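PDB 3G0O: 3-hydroxyisobutyrate dehydrogenase from Salmonella typhimurium, which probably oxidises L-threonate to 2-oxo-tetronate, using NAD(+) in preference to NADP(+) as cosubstrate. Local coordinates for residues Arg227-His230 and Val231-Gly234. Numbering follows the deposited sequence.
Sequences RMQH and VVDG
R227 O lies 3.5 Å from V231 N in the last turns of helix 222-232. The guanidinium of R227 points elsewhere: NE makes a salt bridge with D286, and NH2 hydrogen-bonds a tartrate, probably from the crystallisation liquor. M228, a selenomethionine, and V231 run next to each other on the buried face of the helix. Its chain bends at chi2 and again at chi3, so that M228 SE and CE both lie 3.7 Å from V231 CG2. M228 O accepts the amide of V232 (N to O 3.0 Å). Q229 makes two direct bonds to D233. Q229 O takes D233 N at 3.0 Å, while the side chain, with CG anti to the backbone N (chi1 -179°), bends back at chi2 so that its end comes to the carboxylate of D233. NE2 of Q229 reaches D233 OD2 at 3.0 Å, from above the carboxylate plane; the amide and carboxylate planes are 29° apart. A water links the two side chains as well, donating to D233 OD1 (2.6 Å) and accepting a weak bond from Q229 NE2. R227 CA lies against one face of the H230 ring, off toward the rim, and H230 ND1 bonds to D285. The chain leaves helical geometry at G234, in a Schellman motif: phi is positive, and G234 N bonds to V231 O at 3.0 Å. M228 and V232 pack on M197 of helix 174-202, and V231 meets L207 of helix 207-214.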
loop_
_atom_site.group_PDB
_atom_site.type_symbol
_atom_site.label_atom_id
_atom_site.label_comp_id
_atom_site.label_asym_id
_atom_site.label_seq_id
_atom_site.Cartn_x
_atom_site.Cartn_y
_atom_site.Cartn_z
ATOM N N ARG A 227 -5.571 8.701 -2.155
ATOM C CA ARG A 227 -6.642 9.256 -1.335
ATOM C C ARG A 227 -6.234 10.269 -0.263
ATOM O O ARG A 227 -6.949 11.247 -0.025
ATOM C CB ARG A 227 -7.424 8.105 -0.691
ATOM C CG ARG A 227 -7.953 7.075 -1.695
ATOM C CD ARG A 227 -8.837 7.733 -2.728
ATOM N NE ARG A 227 -9.846 6.817 -3.256
ATOM C CZ ARG A 227 -9.731 6.114 -4.378
ATOM N NH1 ARG A 227 -8.640 6.205 -5.128
ATOM N NH2 ARG A 227 -10.721 5.318 -4.751
HETATM N N MSE A 228 -5.093 10.061 0.385
HETATM C CA MSE A 228 -4.710 10.995 1.434
HETATM C C MSE A 228 -4.311 12.387 0.944
HETATM O O MSE A 228 -4.164 13.311 1.743
HETATM C CB MSE A 228 -3.628 10.391 2.331
HETATM C CG MSE A 228 -4.123 9.208 3.173
HETATM SE SE MSE A 228 -5.725 9.549 4.255
HETATM C CE MSE A 228 -7.087 8.937 3.000
ATOM N N GLN A 229 -4.138 12.542 -0.363
ATOM C CA GLN A 229 -3.819 13.855 -0.909
ATOM C C GLN A 229 -5.111 14.667 -0.785
ATOM O O GLN A 229 -5.088 15.870 -0.532
ATOM C CB GLN A 229 -3.407 13.749 -2.379
ATOM C CG GLN A 229 -3.038 15.090 -3.004
ATOM C CD GLN A 229 -1.846 15.744 -2.324
ATOM O OE1 GLN A 229 -0.725 15.239 -2.389
ATOM N NE2 GLN A 229 -2.085 16.870 -1.660
ATOM N N HIS A 230 -6.245 13.992 -0.957
ATOM C CA HIS A 230 -7.544 14.645 -0.844
ATOM C C HIS A 230 -7.701 15.165 0.581
ATOM O O HIS A 230 -8.199 16.272 0.802
ATOM C CB HIS A 230 -8.671 13.650 -1.152
ATOM C CG HIS A 230 -8.584 13.030 -2.510
ATOM N ND1 HIS A 230 -9.382 11.974 -2.898
ATOM C CD2 HIS A 230 -7.791 13.311 -3.573
ATOM C CE1 HIS A 230 -9.082 11.630 -4.138
ATOM N NE2 HIS A 230 -8.119 12.427 -4.569
ATOM N N VAL A 231 -7.276 14.357 1.550
ATOM C CA VAL A 231 -7.368 14.737 2.955
ATOM C C VAL A 231 -6.474 15.927 3.268
ATOM O O VAL A 231 -6.891 16.858 3.953
ATOM C CB VAL A 231 -6.972 13.575 3.885
ATOM C CG1 VAL A 231 -6.889 14.058 5.326
ATOM C CG2 VAL A 231 -7.994 12.448 3.766
ATOM N N VAL A 232 -5.242 15.885 2.778
ATOM C CA VAL A 232 -4.310 16.977 3.016
ATOM C C VAL A 232 -4.876 18.271 2.439
ATOM O O VAL A 232 -4.754 19.338 3.047
ATOM C CB VAL A 232 -2.937 16.695 2.368
ATOM C CG1 VAL A 232 -2.029 17.901 2.530
ATOM C CG2 VAL A 232 -2.301 15.468 3.015
ATOM N N ASP A 233 -5.505 18.172 1.270
ATOM C CA ASP A 233 -6.085 19.342 0.622
ATOM C C ASP A 233 -7.486 19.668 1.125
ATOM O O ASP A 233 -8.069 20.676 0.730
ATOM C CB ASP A 233 -6.124 19.150 -0.898
ATOM C CG ASP A 233 -4.739 19.048 -1.512
ATOM O OD1 ASP A 233 -3.831 19.767 -1.050
ATOM O OD2 ASP A 233 -4.565 18.259 -2.464
ATOM N N GLY A 234 -8.025 18.822 1.999
ATOM C CA GLY A 234 -9.359 19.063 2.526
ATOM C C GLY A 234 -10.436 19.105 1.456
ATOM O O GLY A 234 -11.452 19.790 1.606
HETATM O O HOH W 1 -1.241 19.910 -1.000
#